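Local atomic coordinates of RxLR effector protein 54 (Phytophthora infestans, PDB entry 5L7S), a protein that binds the host autophagy protein ATG8CL through a C-terminal ATG8 interacting motif and stimulates autophagosome formation in the infected plant cell. Residues 22-26 against 63-67; 66-72 against 128-134; 165-169 against 201-206; 208-214 against 249-253. The contacts are given in a common frame with arbitrary orientation. Numbering follows the deposited sequence.

Interaction 1: residues 22-26 against 63-67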
# COMPACT_ATOMS: atom_id res chain seq x y z
N ILE A 22 8.54 -3.96 -30.82
CA ILE A 22 8.13 -4.81 -29.70
C ILE A 22 7.79 -3.92 -28.50
O ILE A 22 8.51 -2.96 -28.21
CB ILE A 22 9.21 -5.87 -29.35
CG1 ILE A 22 8.64 -6.92 -28.39
CG2 ILE A 22 10.48 -5.25 -28.78
CD1 ILE A 22 9.57 -8.09 -28.14
N HIS A 23 6.69 -4.23 -27.82
CA HIS A 23 6.21 -3.42 -26.70
C HIS A 23 7.04 -3.75 -25.45
O HIS A 23 7.29 -4.93 -25.19
CB HIS A 23 4.72 -3.67 -26.44
CG HIS A 23 4.10 -2.69 -25.50
ND1 HIS A 23 3.90 -2.97 -24.17
CD2 HIS A 23 3.65 -1.43 -25.69
CE1 HIS A 23 3.34 -1.93 -23.58
NE2 HIS A 23 3.18 -0.98 -24.48
N PRO A 24 7.48 -2.73 -24.68
CA PRO A 24 8.39 -3.03 -23.56
C PRO A 24 7.86 -4.01 -22.49
O PRO A 24 8.66 -4.74 -21.91
CB PRO A 24 8.67 -1.65 -22.94
CG PRO A 24 8.38 -0.68 -24.03
CD PRO A 24 7.23 -1.28 -24.79
N ARG A 25 6.55 -4.02 -22.23
CA ARG A 25 5.97 -5.05 -21.35
C ARG A 25 6.22 -6.46 -21.88
O ARG A 25 6.58 -7.35 -21.10
CB ARG A 25 4.46 -4.83 -21.11
CG ARG A 25 3.89 -5.77 -20.04
CD ARG A 25 2.48 -5.41 -19.59
NE ARG A 25 2.47 -4.35 -18.57
CZ ARG A 25 2.28 -3.04 -18.79
NH1 ARG A 25 2.29 -2.21 -17.75
NH2 ARG A 25 2.06 -2.55 -20.01
N GLU A 26 6.06 -6.66 -23.19
CA GLU A 26 6.32 -7.96 -23.84
C GLU A 26 7.79 -8.35 -23.72
O GLU A 26 8.11 -9.49 -23.39
CB GLU A 26 5.93 -7.95 -25.32
CG GLU A 26 4.45 -7.71 -25.62
CD GLU A 26 4.16 -7.46 -27.10
OE1 GLU A 26 3.02 -7.72 -27.52
OE2 GLU A 26 5.06 -7.00 -27.84
N GLN A 63 2.81 8.49 -22.62
CA GLN A 63 1.61 7.67 -22.35
C GLN A 63 1.67 6.26 -22.99
O GLN A 63 1.07 5.33 -22.46
CB GLN A 63 0.31 8.41 -22.74
CG GLN A 63 -0.10 8.40 -24.21
CD GLN A 63 0.92 9.05 -25.14
OE1 GLN A 63 1.38 10.17 -24.88
NE2 GLN A 63 1.27 8.36 -26.22
N ALA A 64 2.40 6.11 -24.10
CA ALA A 64 2.62 4.79 -24.73
C ALA A 64 3.23 3.76 -23.77
O ALA A 64 2.96 2.56 -23.90
CB ALA A 64 3.49 4.92 -25.98
N PHE A 65 4.06 4.22 -22.84
CA PHE A 65 4.55 3.41 -21.72
C PHE A 65 4.95 4.32 -20.56
O PHE A 65 6.10 4.75 -20.45
CB PHE A 65 5.71 2.52 -22.17
CG PHE A 65 6.03 1.41 -21.21
CD1 PHE A 65 5.08 0.43 -20.91
CD2 PHE A 65 7.28 1.32 -20.62
CE1 PHE A 65 5.37 -0.60 -20.03
CE2 PHE A 65 7.58 0.28 -19.74
CZ PHE A 65 6.62 -0.68 -19.45
N SER A 66 3.97 4.62 -19.70
CA SER A 66 4.07 5.68 -18.69
C SER A 66 5.05 5.40 -17.56
O SER A 66 5.59 4.30 -17.44
CB SER A 66 2.69 5.97 -18.08
OG SER A 66 2.30 4.93 -17.18
N ASP A 67 5.28 6.42 -16.73
CA ASP A 67 6.01 6.28 -15.48
C ASP A 67 5.35 5.23 -14.59
O ASP A 67 6.03 4.37 -14.03
CB ASP A 67 6.09 7.62 -14.72
CG ASP A 67 7.08 8.59 -15.34
OD1 ASP A 67 7.63 8.31 -16.42
OD2 ASP A 67 7.31 9.66 -14.75
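Residues 22-26 pass from a loop into a helix, and His23 is the N-cap residue at the join. Its backbone N donates to OE2 of Glu26 (3.2 Å, N-H...O angle 158°), so the glutamate three residues on closes the first turn. The CA-to-CB bond of His23 points sideways, but chi1 at -169° (t) brings the end of the ring nearer to 63-67: NE2 comes to 3.6 Å from Ala64 O, with no hydrogen bond, and CE1 to 4.0 Å from Phe65 CD1. The two rings are almost perpendicular (86°) with centroids 5.6 Å apart, but the approach is oblique. Pro24, the first helical residue, packs on the Phe65 ring. Its CB lies 4.0 Å from the centroid of that ring and 17° off the ring normal, a CH-pi contact over the face, and this is also where the backbones come nearest (CA atoms 7.7 Å apart). Arg25 adds a third neighbour, setting NH2 3.8 Å from Phe65 CE1, at the ring edge, while a face of its guanidinium covers that carbon. Phe65 thus supplies most of the surface that 63-67 buries. The contact joins the first WY-domain to the start of the second: Pro24 rests on Val53 and Phe56 of helix 44-60, and Phe65 touches Trp49 of that helix and Ile70 of helix 67-75.

Interaction 2: residues 66-72 against 128-134; sequences SDLDIYY and TLRLKDA
The Tyr72 ring (chi1 -73°, m) is covered on one face by Asp133, whose CB stands 4.1 Å from the ring centroid and 21° off the normal, a CH-pi contact. Its OH donates to Leu129 O (2.7 Å), CZ is 3.1 Å from Arg130 O, and CE1 is 4.0 Å from Ala134 CB. Tyr72 belongs to a helix starting at Asp67, capped by a Ser66/Asp69 capping box (Asp69 N to Ser66 OG 2.8 Å; Ser66 N to Asp69 OD2 3.0 Å). In 128-134, helix 122-128 has ended; Arg130 is the first residue to leave helical phi/psi, with positive phi (59/42), and a 3-10 segment runs from Leu131 past Ala134. CA atoms pair Leu68 with Arg130 (7.5 Å) and Tyr72 with Asp133 (6.5 Å). Leu68 (mt) sets CD1 3.4 Å from Thr128 O. Arg130 (chi1 m, chi3 p) bridges from NH1 to Asp69 OD1 (2.6 Å) and from NE to Asp133 OD2 (2.9 Å). Arg130 thus balances aspartates of both segments and Leu129 O satisfies the tyrosine hydroxyl, so specific polar bonds join WY-domains 2 and 3 beside the ring packing.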
# COMPACT_ATOMS: atom_id res chain seq x y z
N SER A 66 3.97 4.62 -19.70
CA SER A 66 4.07 5.68 -18.69
C SER A 66 5.05 5.40 -17.56
O SER A 66 5.59 4.30 -17.44
CB SER A 66 2.69 5.97 -18.08
OG SER A 66 2.30 4.93 -17.18
N ASP A 67 5.28 6.42 -16.73
CA ASP A 67 6.01 6.28 -15.48
C ASP A 67 5.35 5.23 -14.59
O ASP A 67 6.03 4.37 -14.03
CB ASP A 67 6.09 7.62 -14.72
CG ASP A 67 7.08 8.59 -15.34
OD1 ASP A 67 7.63 8.31 -16.42
OD2 ASP A 67 7.31 9.66 -14.75
N LEU A 68 4.03 5.31 -14.47
CA LEU A 68 3.28 4.37 -13.64
C LEU A 68 3.29 2.94 -14.20
O LEU A 68 3.46 1.99 -13.43
CB LEU A 68 1.84 4.86 -13.42
CG LEU A 68 1.68 6.19 -12.68
CD1 LEU A 68 0.20 6.45 -12.41
CD2 LEU A 68 2.48 6.24 -11.39
N ASP A 69 3.13 2.80 -15.52
CA ASP A 69 3.34 1.51 -16.20
C ASP A 69 4.68 0.91 -15.78
O ASP A 69 4.74 -0.27 -15.39
CB ASP A 69 3.34 1.65 -17.74
CG ASP A 69 1.96 1.95 -18.32
OD1 ASP A 69 0.93 1.65 -17.68
OD2 ASP A 69 1.92 2.48 -19.45
N ILE A 70 5.73 1.72 -15.84
CA ILE A 70 7.06 1.30 -15.43
C ILE A 70 7.09 0.97 -13.94
O ILE A 70 7.62 -0.06 -13.55
CB ILE A 70 8.14 2.36 -15.76
CG1 ILE A 70 8.31 2.50 -17.28
CG2 ILE A 70 9.49 1.99 -15.14
CD1 ILE A 70 8.95 3.81 -17.71
N TYR A 71 6.54 1.85 -13.10
CA TYR A 71 6.59 1.67 -11.65
C TYR A 71 5.88 0.39 -11.20
O TYR A 71 6.44 -0.40 -10.45
CB TYR A 71 6.00 2.87 -10.91
CG TYR A 71 6.23 2.85 -9.41
CD1 TYR A 71 7.51 3.00 -8.88
CD2 TYR A 71 5.17 2.68 -8.51
CE1 TYR A 71 7.73 2.98 -7.50
CE2 TYR A 71 5.38 2.66 -7.14
CZ TYR A 71 6.66 2.81 -6.63
OH TYR A 71 6.88 2.80 -5.27
N TYR A 72 4.66 0.20 -11.68
CA TYR A 72 3.86 -0.92 -11.22
C TYR A 72 4.30 -2.28 -11.79
O TYR A 72 4.11 -3.30 -11.14
CB TYR A 72 2.36 -0.64 -11.43
CG TYR A 72 1.84 0.40 -10.44
CD1 TYR A 72 1.83 0.14 -9.07
CD2 TYR A 72 1.36 1.64 -10.88
CE1 TYR A 72 1.36 1.07 -8.16
CE2 TYR A 72 0.88 2.58 -9.97
CZ TYR A 72 0.89 2.29 -8.61
OH TYR A 72 0.43 3.20 -7.69
N THR A 128 -6.05 7.93 -10.40
CA THR A 128 -5.00 8.69 -11.08
C THR A 128 -3.65 8.08 -10.72
O THR A 128 -2.82 7.84 -11.60
CB THR A 128 -5.02 10.18 -10.68
OG1 THR A 128 -6.30 10.75 -10.98
CG2 THR A 128 -3.92 10.97 -11.41
N LEU A 129 -3.45 7.82 -9.43
CA LEU A 129 -2.22 7.21 -8.91
C LEU A 129 -2.10 5.70 -9.16
O LEU A 129 -1.04 5.11 -8.93
CB LEU A 129 -2.09 7.46 -7.41
CG LEU A 129 -2.01 8.92 -6.97
CD1 LEU A 129 -2.10 9.00 -5.45
CD2 LEU A 129 -0.74 9.58 -7.48
N ARG A 130 -3.19 5.07 -9.61
CA ARG A 130 -3.24 3.65 -9.96
C ARG A 130 -2.86 2.75 -8.78
O ARG A 130 -2.15 1.76 -8.94
CB ARG A 130 -2.39 3.36 -11.20
CG ARG A 130 -3.07 3.74 -12.50
CD ARG A 130 -2.13 3.55 -13.68
NE ARG A 130 -1.60 2.19 -13.74
CZ ARG A 130 -0.63 1.80 -14.57
NH1 ARG A 130 -0.08 2.64 -15.44
NH2 ARG A 130 -0.22 0.53 -14.54
N LEU A 131 -3.36 3.10 -7.60
CA LEU A 131 -3.00 2.38 -6.38
C LEU A 131 -3.61 0.98 -6.29
O LEU A 131 -3.10 0.15 -5.54
CB LEU A 131 -3.36 3.20 -5.14
CG LEU A 131 -2.45 4.41 -4.91
CD1 LEU A 131 -3.03 5.34 -3.86
CD2 LEU A 131 -1.04 3.97 -4.51
N LYS A 132 -4.67 0.71 -7.06
CA LYS A 132 -5.19 -0.66 -7.21
C LYS A 132 -4.13 -1.65 -7.72
O LYS A 132 -4.10 -2.80 -7.30
CB LYS A 132 -6.42 -0.69 -8.12
CG LYS A 132 -7.66 -0.14 -7.46
CD LYS A 132 -8.80 0.02 -8.46
CE LYS A 132 -10.05 0.55 -7.77
NZ LYS A 132 -10.99 1.19 -8.73
N ASP A 133 -3.25 -1.17 -8.61
CA ASP A 133 -2.17 -1.99 -9.16
C ASP A 133 -1.03 -2.29 -8.17
O ASP A 133 -0.15 -3.10 -8.47
CB ASP A 133 -1.58 -1.33 -10.43
CG ASP A 133 -2.61 -1.15 -11.54
OD1 ASP A 133 -3.55 -1.96 -11.64
OD2 ASP A 133 -2.48 -0.17 -12.31
N ALA A 134 -1.03 -1.64 -7.01
CA ALA A 134 -0.01 -1.87 -5.98
C ALA A 134 -0.14 -3.23 -5.29
O ALA A 134 0.85 -3.75 -4.77
CB ALA A 134 -0.05 -0.76 -4.93

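Interaction 3: residues 165-169 against 201-206; sequences DTQML and KLERYL
Leu202 carries the largest share of this helix-helix contact, and Leu169 and Asp165 of the other helix receive it. Both segments, 165-169 and 201-206, are helical throughout; their axes approach to 10.6 Å and cross at -73°, with the closest CA pair Asp165 and Leu202 (7.0 Å). Leu202 (chi1 -69°, chi2 180°; mt) is a knob in a hole formed by Asp165, Thr166, Met168 and Leu169. Its CD2 lies 3.3 Å from Asp165 O and 3.9 Å from Leu169 CB, while CD1 meets Met168 CE at 3.8 Å. This one knob-into-hole joins two steeply crossed helices within WY-domain 4, an all-helical unit, where Val186 and Ile182 of helix 179-189 also touch Leu202 and Leu169 respectively. Leu169 (chi1 -179°, chi2 59°; tp) extends CD2 to 3.6 Å from Tyr205 CD2, at the ring edge, and to 4.1 Å from Leu206 CD2. Over a face of the same Tyr205 ring (chi1 -178°, t) sits Thr166 CG2, 4.1 Å from the centroid and 17° off the normal. Asp165 (chi1 -68°, m) points CB toward the partner helix; its OD1 bonds His198 ND1, and OD2 is 3.8 Å from Lys201 CD.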
# COMPACT_ATOMS: atom_id res chain seq x y z
N ASP A 165 -15.50 6.54 5.19
CA ASP A 165 -14.66 5.41 5.60
C ASP A 165 -14.94 4.11 4.85
O ASP A 165 -14.01 3.39 4.51
CB ASP A 165 -14.79 5.15 7.11
CG ASP A 165 -14.21 6.26 7.96
OD1 ASP A 165 -13.78 7.30 7.40
OD2 ASP A 165 -14.18 6.11 9.20
N THR A 166 -16.21 3.82 4.59
CA THR A 166 -16.59 2.62 3.84
C THR A 166 -16.10 2.65 2.39
O THR A 166 -15.66 1.63 1.86
CB THR A 166 -18.12 2.38 3.85
OG1 THR A 166 -18.81 3.63 3.67
CG2 THR A 166 -18.56 1.74 5.16
N GLN A 167 -16.16 3.83 1.77
CA GLN A 167 -15.67 4.01 0.40
C GLN A 167 -14.15 3.86 0.30
O GLN A 167 -13.64 3.40 -0.72
CB GLN A 167 -16.10 5.37 -0.15
CG GLN A 167 -17.60 5.49 -0.38
CD GLN A 167 -18.09 6.92 -0.38
OE1 GLN A 167 -17.32 7.86 -0.59
NE2 GLN A 167 -19.39 7.10 -0.13
N MET A 168 -13.43 4.25 1.36
CA MET A 168 -11.99 4.00 1.47
C MET A 168 -11.71 2.50 1.52
O MET A 168 -10.87 1.99 0.77
CB MET A 168 -11.42 4.70 2.71
CG MET A 168 -9.92 4.54 2.91
SD MET A 168 -9.22 5.75 4.05
CE MET A 168 -9.45 4.95 5.63
N LEU A 169 -12.44 1.79 2.38
CA LEU A 169 -12.35 0.33 2.50
C LEU A 169 -12.67 -0.40 1.20
O LEU A 169 -12.07 -1.42 0.90
CB LEU A 169 -13.27 -0.17 3.61
CG LEU A 169 -13.30 -1.68 3.89
CD1 LEU A 169 -11.92 -2.18 4.28
CD2 LEU A 169 -14.31 -1.97 4.99
N LYS A 201 -12.53 2.56 13.34
CA LYS A 201 -13.90 2.42 12.87
C LYS A 201 -14.02 1.29 11.84
O LYS A 201 -14.92 0.46 11.93
CB LYS A 201 -14.39 3.74 12.27
CG LYS A 201 -15.88 3.82 12.02
CD LYS A 201 -16.41 5.24 12.20
CE LYS A 201 -16.63 5.58 13.67
NZ LYS A 201 -17.30 6.89 13.86
N LEU A 202 -13.09 1.24 10.89
CA LEU A 202 -13.04 0.16 9.91
C LEU A 202 -12.80 -1.21 10.54
O LEU A 202 -13.40 -2.20 10.11
CB LEU A 202 -11.98 0.43 8.83
CG LEU A 202 -12.25 1.58 7.86
CD1 LEU A 202 -11.10 1.71 6.87
CD2 LEU A 202 -13.57 1.40 7.12
N GLU A 203 -11.93 -1.28 11.55
CA GLU A 203 -11.73 -2.53 12.30
C GLU A 203 -13.06 -3.04 12.87
O GLU A 203 -13.36 -4.22 12.74
CB GLU A 203 -10.69 -2.37 13.42
CG GLU A 203 -9.26 -2.19 12.91
CD GLU A 203 -8.17 -2.60 13.89
OE1 GLU A 203 -8.46 -2.96 15.06
OE2 GLU A 203 -6.99 -2.57 13.49
N ARG A 204 -13.85 -2.15 13.46
CA ARG A 204 -15.16 -2.53 13.98
C ARG A 204 -16.11 -2.96 12.86
O ARG A 204 -16.75 -4.00 12.97
CB ARG A 204 -15.78 -1.38 14.80
CG ARG A 204 -15.02 -1.08 16.08
CD ARG A 204 -15.86 -0.29 17.08
NE ARG A 204 -16.31 1.00 16.55
CZ ARG A 204 -15.55 2.10 16.41
NH1 ARG A 204 -14.26 2.12 16.76
NH2 ARG A 204 -16.10 3.20 15.91
N TYR A 205 -16.16 -2.19 11.78
CA TYR A 205 -17.02 -2.51 10.62
C TYR A 205 -16.76 -3.90 10.04
O TYR A 205 -17.71 -4.60 9.67
CB TYR A 205 -16.86 -1.45 9.53
CG TYR A 205 -17.73 -1.67 8.32
CD1 TYR A 205 -19.11 -1.50 8.39
CD2 TYR A 205 -17.18 -2.02 7.08
CE1 TYR A 205 -19.92 -1.69 7.27
CE2 TYR A 205 -17.97 -2.22 5.96
CZ TYR A 205 -19.34 -2.05 6.06
OH TYR A 205 -20.12 -2.24 4.95
N LEU A 206 -15.49 -4.30 9.96
CA LEU A 206 -15.13 -5.65 9.51
C LEU A 206 -15.60 -6.72 10.49
O LEU A 206 -16.22 -7.71 10.09
CB LEU A 206 -13.62 -5.77 9.29
CG LEU A 206 -13.01 -5.00 8.11
CD1 LEU A 206 -11.49 -4.98 8.20
CD2 LEU A 206 -13.44 -5.57 6.77

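Interaction 4: residues 208-214 against 249-253; sequences LTSESSH and RMLNL
Segment 208-214 is a turn that leads into helix 212-223, set against the first turn of helix 249-266; CA atoms pair Leu208 with Met250 (8.4 Å) and His214 with Leu253 (7.4 Å). The turn is closed by serines. Ser210 (phi/psi -164/113, chi1 t) accepts from Ser213 N at OG (3.3 Å), a capping bond, and its carbonyl O takes the hydroxyl OG of Ser213 (2.5 Å; chi1 75°, p). His214 N then bonds Glu211 O (3.1 Å). Glu179 of helix 179-189 engages the same turn, OE2 with Ser210 OG and OE1 with Ser212 OG. Across the interface there is one hydrogen bond, also a salt bridge: Arg249 NH1 donates to Glu211 OE2 (2.8 Å, 152°). It is made with Glu211 chi1 and chi2 both m, and Arg249 chi1 m, chi2 149° and chi3 p. A face of the guanidinium turns to His214 CE1, and Arg249 NH2 is 4.0 Å from His214 NE2, whose polar partner is Leu207 O. The other ring nitrogen, ND1, lies 3.7 Å from Leu253 CD2. Met250 (chi1 and chi2 m) brings CE to 3.7 Å from Leu208 CD2 and 4.2 Å from His214 CE1. This surface contact joins the entry into WY-domain 5 to a later helix of that domain. Serine hydroxyls and His214 NE2 are satisfied within the turn or by Glu179 and Leu207, so one exposed salt bridge is the polar link between the segments, beside a small apolar patch.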
# COMPACT_ATOMS: atom_id res chain seq x y z
N LEU A 208 -18.06 -6.64 12.55
CA LEU A 208 -19.52 -6.74 12.56
C LEU A 208 -20.11 -7.23 11.24
O LEU A 208 -21.32 -7.47 11.17
CB LEU A 208 -20.13 -5.38 12.94
CG LEU A 208 -19.73 -4.80 14.31
CD1 LEU A 208 -20.14 -3.34 14.44
CD2 LEU A 208 -20.30 -5.61 15.47
N THR A 209 -19.29 -7.40 10.20
CA THR A 209 -19.76 -7.86 8.88
C THR A 209 -19.08 -9.14 8.36
O THR A 209 -19.31 -9.53 7.21
CB THR A 209 -19.58 -6.74 7.82
OG1 THR A 209 -18.20 -6.36 7.75
CG2 THR A 209 -20.44 -5.53 8.16
N SER A 210 -18.26 -9.80 9.18
CA SER A 210 -17.47 -10.95 8.71
C SER A 210 -16.94 -11.80 9.86
O SER A 210 -16.07 -11.36 10.60
CB SER A 210 -16.31 -10.44 7.85
OG SER A 210 -15.28 -11.41 7.73
N GLU A 211 -17.43 -13.04 9.97
CA GLU A 211 -16.95 -13.99 10.99
C GLU A 211 -15.47 -14.37 10.82
O GLU A 211 -14.74 -14.48 11.81
CB GLU A 211 -17.82 -15.26 11.00
CG GLU A 211 -19.11 -15.14 11.82
CD GLU A 211 -18.91 -15.25 13.33
OE1 GLU A 211 -17.75 -15.35 13.80
OE2 GLU A 211 -19.92 -15.22 14.06
N SER A 212 -15.04 -14.57 9.58
CA SER A 212 -13.63 -14.89 9.28
C SER A 212 -12.65 -13.83 9.82
O SER A 212 -11.53 -14.17 10.22
CB SER A 212 -13.41 -15.08 7.78
OG SER A 212 -13.95 -14.00 7.04
N SER A 213 -13.08 -12.57 9.84
CA SER A 213 -12.26 -11.46 10.37
C SER A 213 -11.82 -11.63 11.84
O SER A 213 -10.75 -11.14 12.21
CB SER A 213 -13.01 -10.13 10.24
OG SER A 213 -14.03 -10.02 11.21
N HIS A 214 -12.61 -12.34 12.64
CA HIS A 214 -12.41 -12.42 14.10
C HIS A 214 -11.10 -13.12 14.46
O HIS A 214 -10.30 -12.58 15.22
CB HIS A 214 -13.57 -13.15 14.77
CG HIS A 214 -14.87 -12.41 14.72
ND1 HIS A 214 -15.63 -12.17 15.84
CD2 HIS A 214 -15.53 -11.85 13.69
CE1 HIS A 214 -16.72 -11.50 15.50
NE2 HIS A 214 -16.68 -11.29 14.20
N ARG A 249 -21.35 -10.09 20.98
CA ARG A 249 -20.28 -10.70 20.18
C ARG A 249 -18.93 -10.00 20.36
O ARG A 249 -17.89 -10.67 20.42
CB ARG A 249 -20.67 -10.74 18.69
CG ARG A 249 -21.71 -11.81 18.36
CD ARG A 249 -22.63 -11.42 17.20
NE ARG A 249 -21.90 -10.97 16.01
CZ ARG A 249 -21.29 -11.77 15.12
NH1 ARG A 249 -21.28 -13.09 15.26
NH2 ARG A 249 -20.68 -11.22 14.07
N MET A 250 -18.94 -8.67 20.45
CA MET A 250 -17.71 -7.89 20.67
C MET A 250 -17.11 -8.13 22.05
O MET A 250 -15.89 -8.23 22.18
CB MET A 250 -17.96 -6.39 20.49
CG MET A 250 -18.41 -5.95 19.10
SD MET A 250 -17.21 -6.27 17.77
CE MET A 250 -17.83 -7.81 17.08
N LEU A 251 -17.95 -8.22 23.07
CA LEU A 251 -17.48 -8.51 24.43
C LEU A 251 -16.81 -9.87 24.49
O LEU A 251 -15.73 -10.00 25.06
CB LEU A 251 -18.63 -8.45 25.44
CG LEU A 251 -18.29 -8.68 26.92
CD1 LEU A 251 -17.25 -7.69 27.41
CD2 LEU A 251 -19.55 -8.59 27.77
N ASN A 252 -17.45 -10.88 23.89
CA ASN A 252 -16.89 -12.23 23.84
C ASN A 252 -15.51 -12.22 23.17
O ASN A 252 -14.54 -12.72 23.72
CB ASN A 252 -17.83 -13.20 23.11
CG ASN A 252 -17.52 -14.67 23.40
OD1 ASN A 252 -18.19 -15.31 24.22
ND2 ASN A 252 -16.49 -15.20 22.74
N LEU A 253 -15.46 -11.60 21.99
CA LEU A 253 -14.22 -11.45 21.23
C LEU A 253 -13.11 -10.81 22.05
O LEU A 253 -11.98 -11.29 22.03
CB LEU A 253 -14.47 -10.62 19.97
CG LEU A 253 -13.28 -10.19 19.11
CD1 LEU A 253 -12.33 -11.34 18.79
CD2 LEU A 253 -13.83 -9.56 17.84

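The four contacts follow one another along an elongated chain of helical repeats. Interactions 1 and 2 share Ser66 and Asp67, their centres are 12 Å apart, and they meet where Phe65 CE2 lies 3.4 Å from Ile70 CG1; the start of WY-domain 2 contacts WY-domain 1 through 63-67 and WY-domain 3 through 66-72. Interaction 3 does not touch interaction 2 (24 Å between centres, nearest atoms about 8 Å apart) but touches interaction 4, Leu206 O lying 3.4 Å from Ser213 OG, with 14 Å between centres, as helix 196-207 passes into helix 212-223. The centres of interactions 1 and 4 are 45 Å apart. The modelled chain stops at residue 281, before the ATG8 interacting motif, so these contacts describe the repeat scaffold.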